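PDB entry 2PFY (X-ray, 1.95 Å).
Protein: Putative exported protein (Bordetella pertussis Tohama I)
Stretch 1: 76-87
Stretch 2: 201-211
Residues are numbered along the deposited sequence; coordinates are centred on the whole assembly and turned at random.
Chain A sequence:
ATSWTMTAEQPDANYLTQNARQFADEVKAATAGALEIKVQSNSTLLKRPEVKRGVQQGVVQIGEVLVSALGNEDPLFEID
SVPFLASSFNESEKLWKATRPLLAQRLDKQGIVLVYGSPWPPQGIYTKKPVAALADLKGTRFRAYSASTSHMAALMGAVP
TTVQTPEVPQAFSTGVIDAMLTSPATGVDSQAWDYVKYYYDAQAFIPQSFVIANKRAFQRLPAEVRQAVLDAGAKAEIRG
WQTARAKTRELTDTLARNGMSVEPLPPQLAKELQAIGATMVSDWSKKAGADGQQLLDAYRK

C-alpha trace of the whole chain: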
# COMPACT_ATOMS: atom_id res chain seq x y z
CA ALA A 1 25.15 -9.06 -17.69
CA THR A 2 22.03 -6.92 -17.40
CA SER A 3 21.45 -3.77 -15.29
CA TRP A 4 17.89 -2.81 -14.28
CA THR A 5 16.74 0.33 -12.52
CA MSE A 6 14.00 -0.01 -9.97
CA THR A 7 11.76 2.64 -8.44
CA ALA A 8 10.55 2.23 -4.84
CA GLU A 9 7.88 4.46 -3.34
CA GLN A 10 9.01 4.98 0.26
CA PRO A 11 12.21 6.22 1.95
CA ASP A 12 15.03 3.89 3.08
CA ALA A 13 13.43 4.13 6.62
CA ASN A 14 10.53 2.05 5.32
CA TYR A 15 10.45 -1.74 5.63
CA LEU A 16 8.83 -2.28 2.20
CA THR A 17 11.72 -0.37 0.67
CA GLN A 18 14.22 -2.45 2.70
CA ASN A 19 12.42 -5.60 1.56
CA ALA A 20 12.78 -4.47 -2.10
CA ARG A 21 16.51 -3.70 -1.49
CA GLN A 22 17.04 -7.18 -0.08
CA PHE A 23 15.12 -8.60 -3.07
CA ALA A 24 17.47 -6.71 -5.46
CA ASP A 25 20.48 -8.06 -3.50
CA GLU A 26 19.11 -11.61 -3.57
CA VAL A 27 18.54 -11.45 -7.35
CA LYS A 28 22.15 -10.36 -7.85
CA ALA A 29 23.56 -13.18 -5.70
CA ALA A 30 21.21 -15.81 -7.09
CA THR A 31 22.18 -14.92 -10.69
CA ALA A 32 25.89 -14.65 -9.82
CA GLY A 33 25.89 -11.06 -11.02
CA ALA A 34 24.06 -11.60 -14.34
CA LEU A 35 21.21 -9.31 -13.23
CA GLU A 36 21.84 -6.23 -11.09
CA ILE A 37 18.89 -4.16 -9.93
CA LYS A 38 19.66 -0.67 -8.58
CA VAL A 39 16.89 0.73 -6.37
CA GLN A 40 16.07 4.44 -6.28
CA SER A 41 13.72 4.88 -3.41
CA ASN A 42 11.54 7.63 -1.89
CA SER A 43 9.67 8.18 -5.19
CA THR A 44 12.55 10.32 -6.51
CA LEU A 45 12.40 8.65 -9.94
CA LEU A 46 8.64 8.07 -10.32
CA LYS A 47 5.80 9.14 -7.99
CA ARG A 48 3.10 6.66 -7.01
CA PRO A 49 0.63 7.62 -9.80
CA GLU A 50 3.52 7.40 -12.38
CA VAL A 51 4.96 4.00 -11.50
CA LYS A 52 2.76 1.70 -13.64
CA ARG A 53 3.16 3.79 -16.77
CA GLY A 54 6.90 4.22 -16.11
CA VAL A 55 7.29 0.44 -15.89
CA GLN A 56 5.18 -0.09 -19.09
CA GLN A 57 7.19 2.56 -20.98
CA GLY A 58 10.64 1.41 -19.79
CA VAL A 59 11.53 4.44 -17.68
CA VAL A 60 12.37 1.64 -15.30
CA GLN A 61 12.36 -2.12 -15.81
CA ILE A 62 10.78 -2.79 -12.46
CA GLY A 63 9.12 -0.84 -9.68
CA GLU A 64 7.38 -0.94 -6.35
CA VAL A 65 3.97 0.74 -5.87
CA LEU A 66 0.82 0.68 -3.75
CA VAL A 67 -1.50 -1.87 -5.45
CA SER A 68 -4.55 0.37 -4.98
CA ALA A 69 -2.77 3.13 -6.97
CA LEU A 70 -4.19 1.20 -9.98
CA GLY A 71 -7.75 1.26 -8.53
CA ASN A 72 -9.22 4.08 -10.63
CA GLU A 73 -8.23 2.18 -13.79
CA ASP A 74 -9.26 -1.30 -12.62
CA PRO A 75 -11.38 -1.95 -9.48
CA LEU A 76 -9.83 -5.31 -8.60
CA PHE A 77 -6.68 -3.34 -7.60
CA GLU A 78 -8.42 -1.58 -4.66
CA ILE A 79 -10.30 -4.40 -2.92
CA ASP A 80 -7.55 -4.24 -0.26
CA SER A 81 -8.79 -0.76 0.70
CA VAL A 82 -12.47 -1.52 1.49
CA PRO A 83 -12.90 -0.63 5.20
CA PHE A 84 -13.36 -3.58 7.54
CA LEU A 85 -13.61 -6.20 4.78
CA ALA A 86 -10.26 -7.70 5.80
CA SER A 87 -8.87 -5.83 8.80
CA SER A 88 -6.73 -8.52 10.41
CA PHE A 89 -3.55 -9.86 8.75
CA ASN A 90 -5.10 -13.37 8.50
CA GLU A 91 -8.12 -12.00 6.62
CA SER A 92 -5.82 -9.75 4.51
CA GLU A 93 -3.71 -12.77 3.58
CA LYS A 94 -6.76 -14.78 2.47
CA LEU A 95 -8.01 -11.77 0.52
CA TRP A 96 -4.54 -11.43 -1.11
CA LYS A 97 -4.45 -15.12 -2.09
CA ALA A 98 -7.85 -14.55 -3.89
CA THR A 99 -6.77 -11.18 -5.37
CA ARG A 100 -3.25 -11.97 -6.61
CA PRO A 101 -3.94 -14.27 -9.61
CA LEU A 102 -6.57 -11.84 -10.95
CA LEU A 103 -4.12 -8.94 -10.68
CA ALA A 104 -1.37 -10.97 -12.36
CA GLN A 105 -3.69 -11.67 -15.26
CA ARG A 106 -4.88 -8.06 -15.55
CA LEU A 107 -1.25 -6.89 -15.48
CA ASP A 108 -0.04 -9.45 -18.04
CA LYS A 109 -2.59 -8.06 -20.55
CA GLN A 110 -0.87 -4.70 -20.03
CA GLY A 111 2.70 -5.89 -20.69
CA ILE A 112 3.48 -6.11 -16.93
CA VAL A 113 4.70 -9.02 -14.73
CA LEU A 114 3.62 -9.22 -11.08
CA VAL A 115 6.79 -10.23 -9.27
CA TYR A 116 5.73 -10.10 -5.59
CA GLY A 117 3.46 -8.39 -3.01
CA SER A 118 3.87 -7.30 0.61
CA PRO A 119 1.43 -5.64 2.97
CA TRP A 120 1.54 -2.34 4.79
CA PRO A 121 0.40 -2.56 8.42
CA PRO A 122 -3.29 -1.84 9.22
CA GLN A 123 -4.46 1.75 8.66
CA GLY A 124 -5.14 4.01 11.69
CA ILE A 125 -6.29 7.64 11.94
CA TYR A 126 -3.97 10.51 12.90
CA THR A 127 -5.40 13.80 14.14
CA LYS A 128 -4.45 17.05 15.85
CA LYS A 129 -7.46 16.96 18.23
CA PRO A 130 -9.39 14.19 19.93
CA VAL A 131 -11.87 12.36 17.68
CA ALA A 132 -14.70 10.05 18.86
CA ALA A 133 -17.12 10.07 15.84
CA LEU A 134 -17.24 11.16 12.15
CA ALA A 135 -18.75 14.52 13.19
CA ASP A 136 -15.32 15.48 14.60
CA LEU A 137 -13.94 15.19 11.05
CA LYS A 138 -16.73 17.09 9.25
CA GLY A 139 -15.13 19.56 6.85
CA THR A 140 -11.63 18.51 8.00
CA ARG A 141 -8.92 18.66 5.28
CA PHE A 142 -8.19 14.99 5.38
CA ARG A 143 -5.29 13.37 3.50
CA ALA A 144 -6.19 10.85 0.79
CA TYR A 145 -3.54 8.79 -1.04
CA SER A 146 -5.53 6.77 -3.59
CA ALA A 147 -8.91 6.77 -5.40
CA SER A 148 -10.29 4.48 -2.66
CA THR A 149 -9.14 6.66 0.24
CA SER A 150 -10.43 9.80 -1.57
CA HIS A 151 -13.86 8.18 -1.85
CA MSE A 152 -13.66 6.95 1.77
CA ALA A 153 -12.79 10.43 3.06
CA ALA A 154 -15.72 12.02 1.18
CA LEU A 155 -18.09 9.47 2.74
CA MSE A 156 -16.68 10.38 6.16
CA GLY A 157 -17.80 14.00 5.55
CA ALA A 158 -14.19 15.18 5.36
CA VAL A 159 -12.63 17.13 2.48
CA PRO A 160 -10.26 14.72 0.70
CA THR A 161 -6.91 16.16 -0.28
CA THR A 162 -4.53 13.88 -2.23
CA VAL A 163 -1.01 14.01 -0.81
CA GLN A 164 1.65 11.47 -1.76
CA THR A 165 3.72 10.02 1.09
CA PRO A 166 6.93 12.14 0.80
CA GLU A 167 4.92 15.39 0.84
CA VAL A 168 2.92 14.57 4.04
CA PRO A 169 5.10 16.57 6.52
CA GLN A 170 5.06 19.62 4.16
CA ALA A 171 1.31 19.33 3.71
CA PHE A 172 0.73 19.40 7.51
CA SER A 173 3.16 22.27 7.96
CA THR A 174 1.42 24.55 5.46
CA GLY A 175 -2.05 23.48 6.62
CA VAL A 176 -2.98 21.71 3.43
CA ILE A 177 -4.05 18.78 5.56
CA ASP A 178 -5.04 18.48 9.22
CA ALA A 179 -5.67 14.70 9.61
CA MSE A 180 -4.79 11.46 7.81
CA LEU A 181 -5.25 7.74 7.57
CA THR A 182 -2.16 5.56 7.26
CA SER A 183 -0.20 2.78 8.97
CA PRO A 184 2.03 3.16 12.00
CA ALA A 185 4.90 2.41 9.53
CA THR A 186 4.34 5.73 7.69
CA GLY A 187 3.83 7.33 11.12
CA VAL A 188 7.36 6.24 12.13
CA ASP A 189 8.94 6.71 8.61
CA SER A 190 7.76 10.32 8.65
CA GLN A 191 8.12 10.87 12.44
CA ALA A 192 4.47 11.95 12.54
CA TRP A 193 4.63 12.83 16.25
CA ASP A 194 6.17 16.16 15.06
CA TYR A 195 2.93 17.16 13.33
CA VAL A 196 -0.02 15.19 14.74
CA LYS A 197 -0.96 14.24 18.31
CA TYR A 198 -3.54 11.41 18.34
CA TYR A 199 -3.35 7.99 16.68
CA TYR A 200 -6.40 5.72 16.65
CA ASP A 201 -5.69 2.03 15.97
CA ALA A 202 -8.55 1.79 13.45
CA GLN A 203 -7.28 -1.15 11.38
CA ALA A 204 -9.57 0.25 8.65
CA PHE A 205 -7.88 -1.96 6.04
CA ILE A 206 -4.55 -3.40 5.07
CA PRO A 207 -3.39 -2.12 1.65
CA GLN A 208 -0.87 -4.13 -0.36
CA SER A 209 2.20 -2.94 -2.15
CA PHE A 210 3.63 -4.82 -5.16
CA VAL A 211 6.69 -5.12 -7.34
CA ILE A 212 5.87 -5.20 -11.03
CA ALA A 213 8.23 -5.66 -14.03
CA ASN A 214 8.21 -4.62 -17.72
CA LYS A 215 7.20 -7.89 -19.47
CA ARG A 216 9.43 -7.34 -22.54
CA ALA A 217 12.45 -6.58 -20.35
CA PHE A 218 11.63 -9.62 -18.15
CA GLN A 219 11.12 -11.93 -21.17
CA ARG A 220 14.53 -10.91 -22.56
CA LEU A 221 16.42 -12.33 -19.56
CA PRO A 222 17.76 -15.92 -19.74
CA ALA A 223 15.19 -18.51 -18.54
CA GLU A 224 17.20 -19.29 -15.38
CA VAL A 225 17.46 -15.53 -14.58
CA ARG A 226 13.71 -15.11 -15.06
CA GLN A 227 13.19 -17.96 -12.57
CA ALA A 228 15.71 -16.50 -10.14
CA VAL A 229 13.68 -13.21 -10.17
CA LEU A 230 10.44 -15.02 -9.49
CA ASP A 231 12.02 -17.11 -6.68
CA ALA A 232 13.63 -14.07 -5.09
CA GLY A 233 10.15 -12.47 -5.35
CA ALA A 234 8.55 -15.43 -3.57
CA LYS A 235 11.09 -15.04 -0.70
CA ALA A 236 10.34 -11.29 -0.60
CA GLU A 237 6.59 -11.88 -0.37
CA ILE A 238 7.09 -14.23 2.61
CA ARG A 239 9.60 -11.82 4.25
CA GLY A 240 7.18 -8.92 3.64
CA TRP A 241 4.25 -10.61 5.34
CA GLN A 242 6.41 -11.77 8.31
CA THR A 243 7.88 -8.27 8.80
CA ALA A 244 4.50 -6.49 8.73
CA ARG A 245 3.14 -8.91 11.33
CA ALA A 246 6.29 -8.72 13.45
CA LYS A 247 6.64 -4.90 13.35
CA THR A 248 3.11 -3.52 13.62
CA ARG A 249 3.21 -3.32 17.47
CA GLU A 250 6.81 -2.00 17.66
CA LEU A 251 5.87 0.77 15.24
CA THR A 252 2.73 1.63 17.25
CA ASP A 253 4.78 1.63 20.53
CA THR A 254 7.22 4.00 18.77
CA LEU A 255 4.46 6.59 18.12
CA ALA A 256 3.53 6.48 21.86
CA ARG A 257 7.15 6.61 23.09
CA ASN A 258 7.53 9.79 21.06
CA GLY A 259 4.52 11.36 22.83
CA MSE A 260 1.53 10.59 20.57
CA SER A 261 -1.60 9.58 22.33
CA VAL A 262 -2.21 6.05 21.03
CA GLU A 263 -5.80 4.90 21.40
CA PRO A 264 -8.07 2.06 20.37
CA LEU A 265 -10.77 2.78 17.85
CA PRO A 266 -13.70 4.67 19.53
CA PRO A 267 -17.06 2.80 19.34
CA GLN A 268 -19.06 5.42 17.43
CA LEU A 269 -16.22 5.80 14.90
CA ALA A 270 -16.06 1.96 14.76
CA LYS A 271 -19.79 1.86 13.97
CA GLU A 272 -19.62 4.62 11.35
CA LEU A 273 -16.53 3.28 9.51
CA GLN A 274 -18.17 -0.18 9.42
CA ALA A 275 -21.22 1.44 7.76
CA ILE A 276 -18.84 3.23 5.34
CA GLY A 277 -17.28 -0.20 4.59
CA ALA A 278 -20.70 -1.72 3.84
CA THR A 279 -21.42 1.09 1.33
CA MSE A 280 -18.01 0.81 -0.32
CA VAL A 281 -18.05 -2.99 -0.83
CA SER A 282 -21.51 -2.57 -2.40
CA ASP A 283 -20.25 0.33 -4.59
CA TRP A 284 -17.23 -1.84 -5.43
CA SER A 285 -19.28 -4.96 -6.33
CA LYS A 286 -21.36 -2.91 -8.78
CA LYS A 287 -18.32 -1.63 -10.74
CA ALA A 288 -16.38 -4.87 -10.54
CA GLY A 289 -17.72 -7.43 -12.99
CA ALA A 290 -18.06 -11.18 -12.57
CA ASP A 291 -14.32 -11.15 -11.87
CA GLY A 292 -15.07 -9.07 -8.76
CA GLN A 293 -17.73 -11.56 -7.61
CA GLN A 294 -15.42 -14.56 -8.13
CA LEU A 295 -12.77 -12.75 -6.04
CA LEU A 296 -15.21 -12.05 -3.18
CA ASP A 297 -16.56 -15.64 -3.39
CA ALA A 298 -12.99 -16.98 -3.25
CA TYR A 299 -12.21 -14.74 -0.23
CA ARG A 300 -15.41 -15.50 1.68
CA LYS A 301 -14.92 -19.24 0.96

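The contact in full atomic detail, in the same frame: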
# COMPACT_ATOMS: atom_id res chain seq x y z
N LEU A 76 -10.39 -4.17 -9.32
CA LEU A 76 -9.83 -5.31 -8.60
C LEU A 76 -8.57 -4.89 -7.81
O LEU A 76 -8.18 -5.60 -6.87
CB LEU A 76 -9.48 -6.46 -9.56
CG LEU A 76 -10.62 -7.01 -10.45
CD1 LEU A 76 -10.12 -8.13 -11.41
CD2 LEU A 76 -11.80 -7.48 -9.61
N PHE A 77 -7.96 -3.78 -8.21
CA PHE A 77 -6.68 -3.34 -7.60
C PHE A 77 -6.89 -2.55 -6.28
O PHE A 77 -5.92 -2.21 -5.57
CB PHE A 77 -5.84 -2.53 -8.61
CG PHE A 77 -5.19 -3.39 -9.69
CD1 PHE A 77 -3.88 -3.81 -9.57
CD2 PHE A 77 -5.90 -3.78 -10.84
CE1 PHE A 77 -3.26 -4.60 -10.55
CE2 PHE A 77 -5.30 -4.59 -11.82
CZ PHE A 77 -3.97 -4.99 -11.68
N GLU A 78 -8.14 -2.28 -5.93
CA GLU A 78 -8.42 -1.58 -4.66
C GLU A 78 -9.33 -2.33 -3.68
O GLU A 78 -9.84 -1.74 -2.71
CB GLU A 78 -8.95 -0.16 -4.92
CG GLU A 78 -10.33 -0.16 -5.56
CD GLU A 78 -10.85 1.22 -5.91
OE1 GLU A 78 -10.05 2.15 -6.18
OE2 GLU A 78 -12.09 1.36 -5.94
N ILE A 79 -9.54 -3.62 -3.89
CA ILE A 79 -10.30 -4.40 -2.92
C ILE A 79 -9.63 -4.43 -1.54
O ILE A 79 -10.30 -4.60 -0.52
CB ILE A 79 -10.67 -5.86 -3.43
CG1 ILE A 79 -11.75 -6.53 -2.57
CG2 ILE A 79 -9.46 -6.79 -3.49
CD1 ILE A 79 -13.08 -5.80 -2.50
N ASP A 80 -8.31 -4.25 -1.50
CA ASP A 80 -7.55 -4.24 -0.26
C ASP A 80 -7.76 -2.97 0.57
O ASP A 80 -7.22 -2.85 1.69
CB ASP A 80 -6.04 -4.49 -0.54
CG ASP A 80 -5.36 -3.31 -1.25
OD1 ASP A 80 -6.01 -2.26 -1.47
OD2 ASP A 80 -4.17 -3.43 -1.62
N SER A 81 -8.53 -2.03 0.02
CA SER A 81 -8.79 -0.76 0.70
C SER A 81 -10.25 -0.56 1.14
O SER A 81 -10.61 0.53 1.57
CB SER A 81 -8.30 0.42 -0.16
OG SER A 81 -6.91 0.31 -0.43
N VAL A 82 -11.08 -1.59 1.00
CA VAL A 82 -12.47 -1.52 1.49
C VAL A 82 -12.49 -1.63 3.03
O VAL A 82 -12.04 -2.64 3.56
CB VAL A 82 -13.36 -2.64 0.90
CG1 VAL A 82 -14.77 -2.64 1.60
CG2 VAL A 82 -13.46 -2.54 -0.64
N PRO A 83 -12.95 -0.58 3.73
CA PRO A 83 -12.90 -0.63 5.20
C PRO A 83 -13.58 -1.83 5.81
O PRO A 83 -14.70 -2.21 5.41
CB PRO A 83 -13.52 0.70 5.64
CG PRO A 83 -13.26 1.65 4.45
CD PRO A 83 -13.45 0.72 3.24
N PHE A 84 -12.87 -2.47 6.73
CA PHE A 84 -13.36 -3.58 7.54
C PHE A 84 -13.74 -4.88 6.80
O PHE A 84 -14.26 -5.83 7.42
CB PHE A 84 -14.43 -3.08 8.51
CG PHE A 84 -13.91 -2.04 9.42
CD1 PHE A 84 -13.03 -2.39 10.43
CD2 PHE A 84 -14.17 -0.70 9.19
CE1 PHE A 84 -12.48 -1.42 11.26
CE2 PHE A 84 -13.62 0.29 10.02
CZ PHE A 84 -12.79 -0.07 11.06
N LEU A 85 -13.46 -4.94 5.50
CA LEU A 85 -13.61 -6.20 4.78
C LEU A 85 -12.57 -7.23 5.21
O LEU A 85 -12.87 -8.43 5.37
CB LEU A 85 -13.53 -5.93 3.27
CG LEU A 85 -13.56 -7.15 2.33
CD1 LEU A 85 -14.91 -7.87 2.32
CD2 LEU A 85 -13.18 -6.76 0.94
N ALA A 86 -11.33 -6.79 5.42
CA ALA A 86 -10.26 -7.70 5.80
C ALA A 86 -9.25 -6.95 6.68
O ALA A 86 -8.20 -6.50 6.21
CB ALA A 86 -9.57 -8.27 4.57
N SER A 87 -9.58 -6.79 7.96
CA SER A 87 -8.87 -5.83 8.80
C SER A 87 -7.81 -6.45 9.68
O SER A 87 -7.01 -5.74 10.29
CB SER A 87 -9.87 -5.03 9.62
OG SER A 87 -10.37 -3.95 8.83
N ASP A 201 -6.03 3.33 16.54
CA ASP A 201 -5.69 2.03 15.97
C ASP A 201 -6.94 1.47 15.27
O ASP A 201 -7.58 0.53 15.74
CB ASP A 201 -5.18 1.10 17.10
CG ASP A 201 -4.62 -0.26 16.60
OD1 ASP A 201 -4.64 -0.51 15.37
OD2 ASP A 201 -4.16 -1.08 17.44
N ALA A 202 -7.31 2.11 14.15
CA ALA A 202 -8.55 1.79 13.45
C ALA A 202 -8.55 0.42 12.77
O ALA A 202 -9.60 -0.21 12.64
CB ALA A 202 -8.88 2.87 12.44
N GLN A 203 -7.38 -0.04 12.33
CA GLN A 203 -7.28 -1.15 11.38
C GLN A 203 -8.35 -1.06 10.28
O GLN A 203 -9.06 -2.05 10.03
CB GLN A 203 -7.38 -2.51 12.11
CG GLN A 203 -6.26 -2.77 13.13
CD GLN A 203 -6.31 -4.16 13.74
OE1 GLN A 203 -6.42 -5.19 13.03
NE2 GLN A 203 -6.21 -4.22 15.06
N ALA A 204 -8.50 0.09 9.64
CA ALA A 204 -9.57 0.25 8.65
C ALA A 204 -9.44 -0.77 7.49
O ALA A 204 -10.42 -1.38 7.04
CB ALA A 204 -9.61 1.66 8.11
N PHE A 205 -8.20 -0.97 7.04
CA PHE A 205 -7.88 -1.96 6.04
C PHE A 205 -6.38 -2.20 6.00
O PHE A 205 -5.59 -1.56 6.73
CB PHE A 205 -8.42 -1.55 4.64
CG PHE A 205 -7.94 -0.22 4.16
CD1 PHE A 205 -6.77 -0.11 3.38
CD2 PHE A 205 -8.61 0.94 4.54
CE1 PHE A 205 -6.31 1.13 2.95
CE2 PHE A 205 -8.13 2.22 4.11
CZ PHE A 205 -7.00 2.31 3.32
N ILE A 206 -5.97 -3.18 5.21
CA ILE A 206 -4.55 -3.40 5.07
C ILE A 206 -4.14 -3.42 3.57
O ILE A 206 -4.33 -4.43 2.87
CB ILE A 206 -3.94 -4.54 6.04
CG1 ILE A 206 -3.27 -5.65 5.31
CG2 ILE A 206 -4.80 -4.98 7.27
CD1 ILE A 206 -1.98 -5.27 4.91
N PRO A 207 -3.62 -2.26 3.09
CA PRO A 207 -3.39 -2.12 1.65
C PRO A 207 -2.08 -2.81 1.29
O PRO A 207 -1.14 -2.86 2.10
CB PRO A 207 -3.35 -0.60 1.44
CG PRO A 207 -2.75 -0.06 2.81
CD PRO A 207 -3.22 -1.05 3.86
N GLN A 208 -2.05 -3.42 0.12
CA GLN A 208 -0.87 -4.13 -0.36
C GLN A 208 -0.00 -3.22 -1.20
O GLN A 208 -0.47 -2.27 -1.80
CB GLN A 208 -1.26 -5.31 -1.22
CG GLN A 208 -2.19 -6.31 -0.55
CD GLN A 208 -1.62 -6.93 0.71
OE1 GLN A 208 -0.44 -7.24 0.79
NE2 GLN A 208 -2.46 -7.16 1.68
N SER A 209 1.27 -3.56 -1.24
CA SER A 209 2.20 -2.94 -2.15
C SER A 209 2.71 -4.06 -3.07
O SER A 209 2.82 -5.21 -2.65
CB SER A 209 3.29 -2.32 -1.29
OG SER A 209 4.56 -2.57 -1.80
N PHE A 210 2.99 -3.77 -4.34
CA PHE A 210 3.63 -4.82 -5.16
C PHE A 210 4.78 -4.36 -6.02
O PHE A 210 4.99 -3.16 -6.21
CB PHE A 210 2.62 -5.74 -5.96
CG PHE A 210 1.75 -5.03 -7.00
CD1 PHE A 210 0.69 -5.73 -7.59
CD2 PHE A 210 1.94 -3.67 -7.35
CE1 PHE A 210 -0.18 -5.12 -8.55
CE2 PHE A 210 1.10 -3.06 -8.30
CZ PHE A 210 0.01 -3.79 -8.90
N VAL A 211 5.54 -5.35 -6.51
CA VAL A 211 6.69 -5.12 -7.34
C VAL A 211 6.34 -5.70 -8.70
O VAL A 211 5.98 -6.87 -8.82
CB VAL A 211 7.96 -5.74 -6.75
CG1 VAL A 211 9.14 -5.77 -7.79
CG2 VAL A 211 8.38 -4.95 -5.49
O HOH W 1 -3.05 -1.12 -2.10
O HOH W 2 -7.89 -4.95 3.93
O HOH W 3 -10.44 -4.14 5.57

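Residues 76–87 and 201–211 lie far apart in sequence, yet they bury 640 Å² between them, and several backbone polar groups find partners across the contact. Three direct hydrogen bonds and three waters do this work, with aromatic rings packed among them.

Asp80 anchors one part of the contact. Its CA-to-CB bond points toward the other stretch, and with chi1 in the p well OD2 accepts a nearly linear hydrogen bond from the backbone, Gln208 N to Asp80 OD2 at 2.7 Å. The buried carboxylate is well supplied with donors: Ser81 OG donates to Asp80 OD1 (2.9 Å), and water 1 donates to Asp80 OD2 (2.6 Å). The same water donates to Gln208 O (2.8 Å), so both backbone polar atoms of Gln208 are tied, directly or through water, to one aspartate oxygen. A short acidic side chain suits this place because a carboxylate can accept several hydrogen bonds at once, here from an amide, a hydroxyl and a water.

Toward the other end, Ala204 O is the central acceptor. Phe84 N donates to Ala204 O at 2.7 Å, again almost straight, and Pro83 CA makes a CA-H...O contact with Ala204 O at 3.2 Å. Proline has no amide hydrogen to offer, but its CA can still approach the carbonyl. Nearby, the small hydroxyl side chain of Ser87 reaches across, and Ser87 OG donates to Gln203 O at 2.6 Å.

Two further waters serve mainly groups without a direct partner across the contact; Ala204 O, near water 3, is also paired with Phe84 N. Water 3 accepts from Ala86 N (2.8 Å) and lies within hydrogen-bonding reach of Val82 O (3.0 Å) and Ala204 O (3.1 Å). Water 2 accepts from Ile206 N (2.9 Å) and lies similarly near Asp80 O (3.1 Å) and Ala86 O (2.8 Å). Each water accepts from an amide of one stretch and has at least one carbonyl of the other in reach; not every carbonyl in reach need be bonded at once.

Aromatic rings pack beside these polar groups. Ser81 CA sits over one face of the Phe205 ring, 3.8 Å from its centroid, while Ala204 CA lies over one face of Phe84, 4.3 Å from the centroid. These are CH-pi contacts, in which flat rings pack closely against backbone. Farther along, Phe77 and Phe210 meet edge to edge, Phe77 CE1 to Phe210 CE1 at 3.7 Å, a purely apolar contact between two buried side chains with no polar groups to satisfy.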